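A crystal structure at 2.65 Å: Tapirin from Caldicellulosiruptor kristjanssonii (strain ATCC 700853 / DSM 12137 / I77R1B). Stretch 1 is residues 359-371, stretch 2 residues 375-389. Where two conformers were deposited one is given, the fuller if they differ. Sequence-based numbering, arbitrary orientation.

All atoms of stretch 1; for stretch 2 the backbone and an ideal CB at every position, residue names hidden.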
# COMPACT_ATOMS: atom_id res chain seq x y z
N GLN A 359 -22.13 8.39 -14.26
CA GLN A 359 -23.31 8.51 -13.42
C GLN A 359 -22.95 9.16 -12.09
O GLN A 359 -21.85 8.99 -11.56
CB GLN A 359 -23.96 7.15 -13.17
CG GLN A 359 -24.77 6.66 -14.34
CD GLN A 359 -25.22 5.25 -14.15
OE1 GLN A 359 -25.79 4.89 -13.11
NE2 GLN A 359 -24.96 4.42 -15.16
N LEU A 360 -23.91 9.91 -11.55
CA LEU A 360 -23.78 10.55 -10.25
C LEU A 360 -25.03 10.27 -9.44
O LEU A 360 -26.13 10.66 -9.84
CB LEU A 360 -23.55 12.05 -10.40
CG LEU A 360 -23.74 12.88 -9.14
CD1 LEU A 360 -22.77 12.45 -8.05
CD2 LEU A 360 -23.55 14.33 -9.49
N GLU A 361 -24.86 9.61 -8.30
CA GLU A 361 -25.96 9.30 -7.39
C GLU A 361 -25.64 9.91 -6.03
O GLU A 361 -24.54 9.73 -5.52
CB GLU A 361 -26.15 7.78 -7.27
CG GLU A 361 -27.39 7.36 -6.48
CD GLU A 361 -27.40 5.87 -6.15
OE1 GLU A 361 -27.68 5.52 -4.98
OE2 GLU A 361 -27.11 5.06 -7.06
N VAL A 362 -26.60 10.65 -5.47
CA VAL A 362 -26.51 11.19 -4.12
C VAL A 362 -27.79 10.81 -3.38
O VAL A 362 -28.87 10.81 -3.97
CB VAL A 362 -26.30 12.72 -4.12
CG1 VAL A 362 -26.00 13.24 -2.69
CG2 VAL A 362 -25.18 13.10 -5.08
N ARG A 363 -27.66 10.50 -2.09
CA ARG A 363 -28.71 9.75 -1.40
C ARG A 363 -28.50 9.90 0.10
O ARG A 363 -27.43 10.30 0.55
CB ARG A 363 -28.66 8.28 -1.84
CG ARG A 363 -29.84 7.41 -1.48
CD ARG A 363 -29.96 6.25 -2.46
NE ARG A 363 -30.05 6.70 -3.86
CZ ARG A 363 -31.19 7.06 -4.48
NH1 ARG A 363 -32.36 7.01 -3.84
NH2 ARG A 363 -31.15 7.46 -5.75
N ASN A 364 -29.56 9.59 0.85
CA ASN A 364 -29.54 9.48 2.31
C ASN A 364 -28.57 10.46 2.98
O ASN A 364 -27.64 10.03 3.66
CB ASN A 364 -29.18 8.06 2.74
CG ASN A 364 -30.17 7.02 2.23
OD1 ASN A 364 -31.31 7.34 1.88
ND2 ASN A 364 -29.74 5.76 2.19
N ASN A 365 -28.78 11.76 2.77
CA ASN A 365 -28.00 12.84 3.38
C ASN A 365 -26.56 12.91 2.89
O ASN A 365 -25.74 13.60 3.50
CB ASN A 365 -28.00 12.78 4.91
CG ASN A 365 -29.33 13.21 5.50
OD1 ASN A 365 -29.96 12.45 6.23
ND2 ASN A 365 -29.77 14.44 5.17
N GLY A 366 -26.23 12.21 1.81
CA GLY A 366 -24.98 12.50 1.13
C GLY A 366 -24.94 13.94 0.66
O GLY A 366 -25.97 14.56 0.39
N ARG A 367 -23.73 14.49 0.59
CA ARG A 367 -23.52 15.86 0.13
C ARG A 367 -22.40 15.87 -0.89
O ARG A 367 -21.38 15.21 -0.71
CB ARG A 367 -23.19 16.79 1.30
CG ARG A 367 -24.18 16.70 2.45
CD ARG A 367 -24.27 18.00 3.26
NE ARG A 367 -22.97 18.52 3.70
CZ ARG A 367 -22.14 17.90 4.55
NH1 ARG A 367 -22.45 16.71 5.07
NH2 ARG A 367 -21.00 18.48 4.89
N VAL A 368 -22.59 16.61 -1.98
CA VAL A 368 -21.51 16.92 -2.91
C VAL A 368 -21.34 18.42 -2.92
O VAL A 368 -22.30 19.15 -3.19
CB VAL A 368 -21.78 16.40 -4.33
CG1 VAL A 368 -20.90 17.17 -5.33
CG2 VAL A 368 -21.55 14.92 -4.42
N PHE A 369 -20.13 18.89 -2.63
CA PHE A 369 -19.82 20.30 -2.66
C PHE A 369 -18.88 20.57 -3.83
O PHE A 369 -17.84 19.93 -3.95
CB PHE A 369 -19.19 20.72 -1.34
CG PHE A 369 -19.08 22.20 -1.15
CD1 PHE A 369 -17.97 22.90 -1.62
CD2 PHE A 369 -20.07 22.90 -0.48
CE1 PHE A 369 -17.86 24.28 -1.43
CE2 PHE A 369 -19.98 24.28 -0.29
CZ PHE A 369 -18.87 24.97 -0.76
N ILE A 370 -19.25 21.51 -4.69
CA ILE A 370 -18.41 21.93 -5.80
C ILE A 370 -17.87 23.32 -5.48
O ILE A 370 -18.63 24.29 -5.35
CB ILE A 370 -19.18 21.91 -7.12
CG1 ILE A 370 -19.91 20.58 -7.23
CG2 ILE A 370 -18.24 22.13 -8.30
CD1 ILE A 370 -20.99 20.58 -8.22
N GLU A 371 -16.55 23.42 -5.35
CA GLU A 371 -16.00 24.70 -4.94
C GLU A 371 -15.96 25.65 -6.12
O GLU A 371 -16.13 25.26 -7.28
CB GLU A 371 -14.62 24.52 -4.32
CG GLU A 371 -14.68 24.14 -2.85
CD GLU A 371 -13.31 23.91 -2.24
OE1 GLU A 371 -12.29 24.03 -2.97
OE2 GLU A 371 -13.26 23.60 -1.02
N UNK A 375 -15.70 22.06 -11.25
CA UNK A 375 -16.72 21.62 -12.20
C UNK A 375 -16.95 20.12 -12.08
O UNK A 375 -16.00 19.33 -12.12
CB UNK A 375 -16.32 21.98 -13.63
N UNK A 376 -18.21 19.72 -11.95
CA UNK A 376 -18.61 18.32 -11.99
C UNK A 376 -19.36 18.09 -13.29
O UNK A 376 -20.27 18.86 -13.61
CB UNK A 376 -19.47 17.94 -10.78
N UNK A 377 -19.00 17.04 -14.02
CA UNK A 377 -19.60 16.73 -15.32
C UNK A 377 -20.09 15.29 -15.33
O UNK A 377 -19.27 14.36 -15.36
CB UNK A 377 -18.60 16.96 -16.45
N UNK A 378 -21.40 15.10 -15.34
CA UNK A 378 -21.99 13.76 -15.30
C UNK A 378 -22.91 13.55 -16.50
O UNK A 378 -23.49 14.50 -17.02
CB UNK A 378 -22.76 13.55 -14.00
N UNK A 379 -23.04 12.30 -16.94
CA UNK A 379 -23.95 11.97 -18.03
C UNK A 379 -25.37 11.68 -17.54
O UNK A 379 -26.32 11.84 -18.32
CB UNK A 379 -23.41 10.76 -18.80
N UNK A 380 -25.52 11.27 -16.28
CA UNK A 380 -26.82 11.03 -15.67
C UNK A 380 -26.70 11.28 -14.17
O UNK A 380 -25.61 11.15 -13.60
CB UNK A 380 -27.31 9.61 -15.96
N UNK A 381 -27.82 11.63 -13.55
CA UNK A 381 -27.85 12.11 -12.17
C UNK A 381 -29.09 11.57 -11.48
O UNK A 381 -30.11 11.28 -12.13
CB UNK A 381 -27.82 13.64 -12.12
N UNK A 382 -29.01 11.44 -10.16
CA UNK A 382 -30.13 10.91 -9.38
C UNK A 382 -29.95 11.37 -7.94
O UNK A 382 -29.20 10.74 -7.18
CB UNK A 382 -30.21 9.38 -9.47
N UNK A 383 -30.65 12.42 -7.56
CA UNK A 383 -30.54 13.01 -6.23
C UNK A 383 -31.86 12.78 -5.51
O UNK A 383 -32.83 13.48 -5.79
CB UNK A 383 -30.20 14.50 -6.30
N UNK A 384 -31.89 11.81 -4.59
CA UNK A 384 -33.07 11.59 -3.74
C UNK A 384 -32.62 11.53 -2.29
O UNK A 384 -32.12 10.50 -1.82
CB UNK A 384 -33.81 10.31 -4.13
N UNK A 385 -32.82 12.63 -1.57
CA UNK A 385 -32.48 12.69 -0.17
C UNK A 385 -31.21 13.45 0.13
O UNK A 385 -30.97 13.79 1.29
CB UNK A 385 -32.36 11.27 0.38
N UNK A 386 -30.41 13.75 -0.90
CA UNK A 386 -29.13 14.39 -0.73
C UNK A 386 -29.06 15.78 -1.34
O UNK A 386 -29.99 16.27 -1.98
CB UNK A 386 -28.04 13.51 -1.34
N UNK A 387 -27.91 16.40 -1.15
CA UNK A 387 -27.70 17.78 -1.51
C UNK A 387 -26.52 17.91 -2.47
O UNK A 387 -25.62 17.07 -2.49
CB UNK A 387 -27.47 18.63 -0.26
N UNK A 388 -26.58 18.93 -3.31
CA UNK A 388 -25.40 19.48 -3.97
C UNK A 388 -25.45 20.99 -3.81
O UNK A 388 -26.40 21.64 -4.26
CB UNK A 388 -25.34 19.08 -5.44
N UNK A 389 -24.44 21.56 -3.15
CA UNK A 389 -24.37 23.00 -2.97
C UNK A 389 -23.00 23.46 -3.45
O UNK A 389 -22.26 22.75 -4.14
CB UNK A 389 -24.61 23.40 -1.51

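At 375 the CA-to-CB bond points away from stretch 1 and nothing there constrains it, so many residues would serve; it is T375. Position 376 points toward stretch 1, its ideal CB 4.0 Å from I370 CD1, with L360 and V368 also offering methyls. A branched aliphatic suits, and L376 spans them: its CD2 lies 3.7 Å from L360 CD2 and its CD1 3.8 Å from V368 CG1. Position 377 points away and is free as far as stretch 1 is concerned; it is V377.

Position 378 points toward stretch 1 again, its ideal CB 4.0 Å from L360 CB, close to backbone. A small residue fits, polar or not. T378 uses its OG1 locally, donating to the carbonyl O of 380 (2.7 Å), the same carbonyl that accepts from L360 N (2.9 Å). At 379 the chain turns a corner and CB points sideways; a long polar chain can escape, and R379 leads away.

The next strand runs parallel to that of L360 to V362, so side chains alternate between faces. Position 380 shares a face with Q359, its CB 4.2 Å from Q359 CG; little is demanded, and A380 is deposited. Position 381 lies beside L360, favouring an aliphatic: I381 brings CD1 to 4.1 Å from L360 CD2. Position 382 returns to the face of E361 and R363, where a small polar residue leaves room for the arginine. S382 places OG at the guanidinium edge, 3.0 Å from R363 NH2, but the angle is too poor for a hydrogen bond. Position 383 pairs with V362 and invites an aliphatic; I383 CG2 sits 4.2 Å from V362 CB. At 384, the ideal CB is 3.6 Å from R363 NH1, so something small or polar is apt: S384, whose carbonyl O lies over one guanidinium face.

Position 385 has phi/psi of 103/-13, where a CB would jam against the preceding carbonyl: glycine, G385. Its O accepts a weak bond from N365 N (3.3 Å). At 386 a CB would stand 2.5 Å from V362 CG1 and 2.9 Å from G366 O, both clashes; glycine is again indicated, and G386 packs its CA 3.9 Å from V362 CG1.

Position 387 flanks the R367 aliphatic stem; threonine or valine would suit. T387 sets CG2 3.4 Å from R367 CG. Position 388 faces V368, with I370 and V362 within reach, calling for a larger aliphatic. I388 meets V368 CB through CG1 (3.8 Å) and I370 CD1 through CG2 (3.9 Å). Position 389, beside F369, tolerates polar or apolar chains; it is E389, whose OE2 accepts a hydrogen bond from T387 OG1 (3.2 Å).

Stretch 2 375-389: TLVTRAISISGGTIE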
# COMPACT_ATOMS: atom_id res chain seq x y z
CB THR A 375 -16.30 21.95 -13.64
OG1 THR A 375 -16.13 23.36 -13.79
CG2 THR A 375 -17.35 21.45 -14.61
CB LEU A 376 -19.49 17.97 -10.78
CG LEU A 376 -19.77 16.50 -10.47
CD1 LEU A 376 -20.19 16.35 -9.02
CD2 LEU A 376 -20.83 15.89 -11.39
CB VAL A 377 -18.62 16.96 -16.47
CG1 VAL A 377 -19.28 16.60 -17.79
CG2 VAL A 377 -18.14 18.38 -16.47
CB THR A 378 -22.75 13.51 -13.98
OG1 THR A 378 -23.05 12.11 -13.86
CG2 THR A 378 -24.05 14.32 -13.93
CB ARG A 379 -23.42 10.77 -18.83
CG ARG A 379 -22.13 11.07 -19.58
CD ARG A 379 -21.79 10.05 -20.67
NE ARG A 379 -20.48 10.31 -21.26
CZ ARG A 379 -19.36 9.63 -20.96
NH1 ARG A 379 -19.39 8.64 -20.07
NH2 ARG A 379 -18.21 9.94 -21.54
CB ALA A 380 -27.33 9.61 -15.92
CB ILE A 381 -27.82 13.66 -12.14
CG1 ILE A 381 -27.62 14.20 -10.72
CG2 ILE A 381 -29.09 14.20 -12.76
CD1 ILE A 381 -27.28 15.67 -10.69
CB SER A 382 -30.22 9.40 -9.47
OG SER A 382 -30.99 8.86 -8.40
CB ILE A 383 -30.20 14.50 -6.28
CG1 ILE A 383 -29.13 14.76 -7.33
CG2 ILE A 383 -29.75 14.98 -4.93
CD1 ILE A 383 -29.03 16.20 -7.69
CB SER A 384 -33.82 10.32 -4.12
OG SER A 384 -35.08 10.27 -3.46
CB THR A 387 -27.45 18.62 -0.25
OG1 THR A 387 -27.69 19.99 -0.57
CG2 THR A 387 -26.01 18.45 0.24
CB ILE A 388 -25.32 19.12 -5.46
CG1 ILE A 388 -25.12 17.63 -5.63
CG2 ILE A 388 -24.16 19.82 -6.13
CD1 ILE A 388 -26.06 17.07 -6.59
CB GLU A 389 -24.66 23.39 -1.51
CG GLU A 389 -25.61 22.47 -0.76
CD GLU A 389 -26.47 23.20 0.29
OE1 GLU A 389 -26.64 24.45 0.18
OE2 GLU A 389 -26.98 22.55 1.22
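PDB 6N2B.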